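Local structure of uncharacterized protein (Legionella longbeachae NSW150, 4JZA) at residues Tyr199-Phe204 with Gln283-Leu288; Asp220-Phe224 with His262-Met267. The protein probably dephosphorylates phosphatidylinositol 3-phosphate, acting as a Legionella phosphoinositide phosphatase in lipid metabolism at the interface between pathogen and host. All coordinates share one frame. Residue numbers count along the deposited sequence, not the author numbering.

Interaction 1: Tyr199-Phe204 with Gln283-Leu288; sequences YQHAYF and QFKKFL
Residues 199-204 and 283-288 are both α-helical, and their axes approach to 12.2 Å with a signed crossing angle of -58°. Q200 and F284 mark the closest backbone point, with 7.6 Å between their CA atoms. Q283 opens the second segment at the edge of the interface, beside the phenol of Y199. F284 follows, its CA-to-CB bond pointing toward the 199-204 helix, with chi1 t, and enters as a knob into the hole formed by Y199, Q200, Y203 and F204. Y199 (chi1 p) presents its ring edge to the F284 face, centroids 5.9 Å apart and planes at 75°, while F284 in turn points its own edge at the face of Y203 (chi1 t), at 5.2 Å and 78°. F204 CE2 comes within 3.7 Å of F284 CZ, completing an aromatic cluster, and Q200 OE1 lies 3.1 Å from F284 CD1. This knob-into-hole packing joins helix 198-206 to the last turn of helix 274-288 in the all-helical region of the phosphoinositide phosphatase insertion domain. K285 is out of reach of 199-204, and its NZ is hydrogen-bonded to N222 OD1 of helix 214-234. One turn beyond Q283, F287 (chi1 t) offers a ring face to Q200, whose OE1 is 3.6 Å from F287 CD2. L288 then brings CD2 to 3.8 Å from F204 CZ.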
# COMPACT_ATOMS: atom_id res chain seq x y z
N TYR A 199 -12.80 16.61 18.61
CA TYR A 199 -13.28 16.47 20.02
C TYR A 199 -14.57 15.65 20.09
O TYR A 199 -14.85 14.93 21.05
CB TYR A 199 -13.43 17.84 20.74
CG TYR A 199 -14.60 18.63 20.27
CD1 TYR A 199 -14.55 19.29 19.07
CD2 TYR A 199 -15.79 18.72 21.02
CE1 TYR A 199 -15.63 20.03 18.60
CE2 TYR A 199 -16.87 19.47 20.56
CZ TYR A 199 -16.78 20.14 19.33
OH TYR A 199 -17.78 20.90 18.76
N GLN A 200 -15.36 15.74 19.04
CA GLN A 200 -16.63 15.06 19.03
C GLN A 200 -16.37 13.59 18.77
O GLN A 200 -17.02 12.74 19.37
CB GLN A 200 -17.57 15.64 17.97
CG GLN A 200 -17.95 17.12 18.18
CD GLN A 200 -18.80 17.66 17.03
OE1 GLN A 200 -19.98 17.40 16.95
NE2 GLN A 200 -18.20 18.38 16.13
N HIS A 201 -15.42 13.31 17.89
CA HIS A 201 -14.96 11.93 17.63
C HIS A 201 -14.48 11.30 18.93
O HIS A 201 -14.80 10.12 19.20
CB HIS A 201 -13.82 11.91 16.60
CG HIS A 201 -13.68 10.61 15.84
ND1 HIS A 201 -14.54 10.23 14.84
CD2 HIS A 201 -12.75 9.63 15.91
CE1 HIS A 201 -14.16 9.08 14.32
NE2 HIS A 201 -13.08 8.69 14.97
N ALA A 202 -13.75 12.05 19.75
CA ALA A 202 -13.32 11.49 21.01
C ALA A 202 -14.53 11.19 21.92
O ALA A 202 -14.54 10.15 22.63
CB ALA A 202 -12.35 12.40 21.72
N TYR A 203 -15.53 12.08 21.89
CA TYR A 203 -16.71 11.91 22.76
C TYR A 203 -17.35 10.55 22.50
O TYR A 203 -17.44 9.74 23.40
CB TYR A 203 -17.74 13.03 22.56
CG TYR A 203 -18.93 12.96 23.51
CD1 TYR A 203 -18.81 13.43 24.80
CD2 TYR A 203 -20.13 12.45 23.14
CE1 TYR A 203 -19.84 13.39 25.70
CE2 TYR A 203 -21.18 12.38 24.04
CZ TYR A 203 -21.04 12.86 25.32
OH TYR A 203 -22.04 12.82 26.28
N PHE A 204 -17.75 10.29 21.28
CA PHE A 204 -18.49 9.08 20.97
C PHE A 204 -17.62 7.84 21.03
O PHE A 204 -18.07 6.77 21.43
CB PHE A 204 -19.16 9.18 19.59
CG PHE A 204 -20.32 10.15 19.53
CD1 PHE A 204 -21.53 9.83 20.12
CD2 PHE A 204 -20.20 11.37 18.89
CE1 PHE A 204 -22.60 10.72 20.06
CE2 PHE A 204 -21.27 12.26 18.82
CZ PHE A 204 -22.47 11.94 19.41
N GLN A 283 -21.78 24.57 20.74
CA GLN A 283 -21.95 24.06 19.39
C GLN A 283 -22.17 22.53 19.30
O GLN A 283 -22.80 22.05 18.36
CB GLN A 283 -20.70 24.45 18.64
CG GLN A 283 -20.60 24.00 17.20
CD GLN A 283 -19.19 24.25 16.71
OE1 GLN A 283 -18.40 23.31 16.56
NE2 GLN A 283 -18.84 25.54 16.57
N PHE A 284 -21.65 21.78 20.27
CA PHE A 284 -21.90 20.34 20.38
C PHE A 284 -23.31 20.06 20.95
O PHE A 284 -24.03 19.22 20.41
CB PHE A 284 -20.80 19.63 21.21
CG PHE A 284 -20.82 18.11 21.11
CD1 PHE A 284 -21.08 17.46 19.89
CD2 PHE A 284 -20.54 17.33 22.22
CE1 PHE A 284 -21.09 16.08 19.79
CE2 PHE A 284 -20.55 15.94 22.12
CZ PHE A 284 -20.82 15.31 20.91
N LYS A 285 -23.70 20.80 22.00
CA LYS A 285 -25.09 20.78 22.56
C LYS A 285 -26.09 20.93 21.43
O LYS A 285 -27.07 20.18 21.36
CB LYS A 285 -25.31 21.92 23.59
CG LYS A 285 -26.64 21.91 24.36
CD LYS A 285 -27.09 23.34 24.69
CE LYS A 285 -28.11 23.48 25.83
NZ LYS A 285 -27.93 22.53 26.97
N LYS A 286 -25.82 21.90 20.57
CA LYS A 286 -26.67 22.19 19.43
C LYS A 286 -26.62 21.06 18.42
O LYS A 286 -27.65 20.69 17.85
CB LYS A 286 -26.26 23.51 18.78
CG LYS A 286 -27.41 24.35 18.25
CD LYS A 286 -27.66 24.16 16.75
CE LYS A 286 -26.59 24.82 15.88
NZ LYS A 286 -26.63 26.31 15.94
N PHE A 287 -25.45 20.49 18.19
CA PHE A 287 -25.33 19.37 17.26
C PHE A 287 -26.20 18.19 17.67
O PHE A 287 -26.94 17.62 16.85
CB PHE A 287 -23.88 18.91 17.18
CG PHE A 287 -23.66 17.66 16.35
CD1 PHE A 287 -23.65 17.74 14.98
CD2 PHE A 287 -23.45 16.41 16.95
CE1 PHE A 287 -23.44 16.60 14.22
CE2 PHE A 287 -23.25 15.27 16.20
CZ PHE A 287 -23.23 15.36 14.83
N LEU A 288 -26.14 17.84 18.95
CA LEU A 288 -26.76 16.63 19.46
C LEU A 288 -28.24 16.60 19.25
O LEU A 288 -28.80 15.57 18.97
CB LEU A 288 -26.47 16.46 20.96
CG LEU A 288 -25.04 16.08 21.31
CD1 LEU A 288 -24.82 16.06 22.83
CD2 LEU A 288 -24.68 14.75 20.68

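Interaction 2: Asp220-Phe224 with His262-Met267; sequences DFNNF and HQREMM
A buried helix-helix contact within the phosphoinositide phosphatase insertion domain, this packing joins helix 214-234 to helix 261-270 and combines a polar pair with an apolar patch. Both segments are regular α-helix; their axes cross at -61° with a closest approach of 11.9 Å, and the nearest CA atoms, those of F224 and Q263, are 7.6 Å apart. Q263 points across the interface, its NE2 reaching 3.2 Å from F224 CB. F224, with chi1 t, extends alongside it until CZ meets the selenomethionine methyl CE of M267 at 3.5 Å. A Met-aromatic contact forms between M266, also selenomethionine and extended (chi1 and chi2 t), and F221: SE lies 5.2 Å from the ring centroid, in an oblique position. D220 (chi1 t) has its strongest polar partner in Y203 of helix 198-206, through OD1. Its other oxygen takes part in a His-carboxylate hydrogen bond with H262 (chi1 p), whose NE2 donates to D220 OD2 at 3.0 Å and 162°.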
# COMPACT_ATOMS: atom_id res chain seq x y z
N ASP A 220 -26.21 13.31 29.55
CA ASP A 220 -24.79 13.26 29.90
C ASP A 220 -24.08 14.56 29.53
O ASP A 220 -23.32 15.10 30.32
CB ASP A 220 -24.09 12.10 29.18
CG ASP A 220 -22.58 12.10 29.41
OD1 ASP A 220 -21.85 12.88 28.75
OD2 ASP A 220 -22.14 11.29 30.25
N PHE A 221 -24.34 15.06 28.32
CA PHE A 221 -23.65 16.24 27.86
C PHE A 221 -24.11 17.51 28.56
O PHE A 221 -23.28 18.37 28.88
CB PHE A 221 -23.74 16.40 26.34
CG PHE A 221 -22.82 17.47 25.84
CD1 PHE A 221 -21.48 17.38 26.09
CD2 PHE A 221 -23.30 18.57 25.19
CE1 PHE A 221 -20.62 18.38 25.68
CE2 PHE A 221 -22.45 19.58 24.77
CZ PHE A 221 -21.11 19.48 25.02
N ASN A 222 -25.41 17.62 28.83
CA ASN A 222 -25.93 18.73 29.61
C ASN A 222 -25.39 18.70 31.06
O ASN A 222 -25.03 19.75 31.60
CB ASN A 222 -27.46 18.76 29.60
CG ASN A 222 -28.04 19.08 28.22
OD1 ASN A 222 -27.38 19.70 27.38
ND2 ASN A 222 -29.24 18.62 27.96
N ASN A 223 -25.31 17.52 31.67
CA ASN A 223 -24.72 17.38 33.02
C ASN A 223 -23.27 17.81 33.06
O ASN A 223 -22.76 18.23 34.12
CB ASN A 223 -24.79 15.93 33.54
CG ASN A 223 -26.20 15.53 33.90
OD1 ASN A 223 -27.09 16.37 33.92
ND2 ASN A 223 -26.41 14.26 34.19
N PHE A 224 -22.60 17.63 31.94
CA PHE A 224 -21.24 18.10 31.80
C PHE A 224 -21.19 19.63 31.75
O PHE A 224 -20.31 20.24 32.34
CB PHE A 224 -20.57 17.52 30.55
CG PHE A 224 -19.22 18.10 30.32
CD1 PHE A 224 -18.18 17.81 31.22
CD2 PHE A 224 -19.00 19.00 29.32
CE1 PHE A 224 -16.95 18.38 31.07
CE2 PHE A 224 -17.77 19.58 29.17
CZ PHE A 224 -16.75 19.27 30.05
N HIS A 262 -15.00 9.60 28.42
CA HIS A 262 -15.33 10.43 27.24
C HIS A 262 -15.30 11.95 27.45
O HIS A 262 -14.84 12.69 26.59
CB HIS A 262 -16.70 10.01 26.63
CG HIS A 262 -17.84 10.01 27.61
ND1 HIS A 262 -18.15 8.93 28.40
CD2 HIS A 262 -18.75 10.96 27.91
CE1 HIS A 262 -19.19 9.22 29.16
NE2 HIS A 262 -19.57 10.44 28.88
N GLN A 263 -15.80 12.42 28.59
CA GLN A 263 -15.70 13.85 28.89
C GLN A 263 -14.22 14.21 29.00
O GLN A 263 -13.80 15.26 28.53
CB GLN A 263 -16.45 14.20 30.19
CG GLN A 263 -17.97 14.22 30.02
CD GLN A 263 -18.68 13.86 31.31
OE1 GLN A 263 -18.50 12.77 31.82
NE2 GLN A 263 -19.46 14.75 31.82
N ARG A 264 -13.45 13.29 29.58
CA ARG A 264 -12.01 13.48 29.76
C ARG A 264 -11.30 13.67 28.40
O ARG A 264 -10.56 14.63 28.19
CB ARG A 264 -11.39 12.29 30.57
CG ARG A 264 -10.05 12.63 31.23
CD ARG A 264 -9.29 11.56 31.99
NE ARG A 264 -10.15 10.63 32.72
CZ ARG A 264 -10.13 9.30 32.55
NH1 ARG A 264 -9.29 8.73 31.68
NH2 ARG A 264 -10.97 8.53 33.26
N GLU A 265 -11.53 12.75 27.47
CA GLU A 265 -10.81 12.79 26.21
C GLU A 265 -11.26 13.97 25.35
O GLU A 265 -10.47 14.52 24.60
CB GLU A 265 -10.93 11.43 25.47
CG GLU A 265 -10.23 10.25 26.17
CD GLU A 265 -8.81 10.58 26.64
OE1 GLU A 265 -8.00 11.11 25.84
OE2 GLU A 265 -8.49 10.34 27.82
N MSE A 266 -12.53 14.34 25.46
CA MSE A 266 -13.04 15.49 24.77
C MSE A 266 -12.36 16.72 25.29
O MSE A 266 -11.97 17.56 24.51
CB MSE A 266 -14.52 15.62 25.00
CG MSE A 266 -15.06 16.89 24.31
SE MSE A 266 -16.98 17.24 24.57
CE MSE A 266 -17.31 16.01 26.10
N MSE A 267 -12.19 16.85 26.60
CA MSE A 267 -11.51 18.03 27.15
C MSE A 267 -10.09 18.07 26.67
O MSE A 267 -9.63 19.10 26.19
CB MSE A 267 -11.51 18.12 28.68
CG MSE A 267 -12.70 18.90 29.28
SE MSE A 267 -13.14 20.69 28.46
CE MSE A 267 -14.58 19.91 27.38

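In the fold
Both contacts are buried and lie far from the centre of the chain, their own centres about 9 Å apart in the helical insertion domain. Interaction 2 is nested along the chain within the loop closed by interaction 1, and the two draw on four different helices, paired at similar crossing angles. Their chemistry differs: interaction 1 is dominated by aromatic rings, whereas interaction 2 adds a carboxylate-imidazole pair to selenomethionine-phenylalanine packing. The two interfaces merge. Y203 OH is 2.5 Å from D220 OD1, a probable hydrogen bond, the Y203 ring packs against M266 and H262, and F284 meets F221 edge-to-face, making one continuous interior.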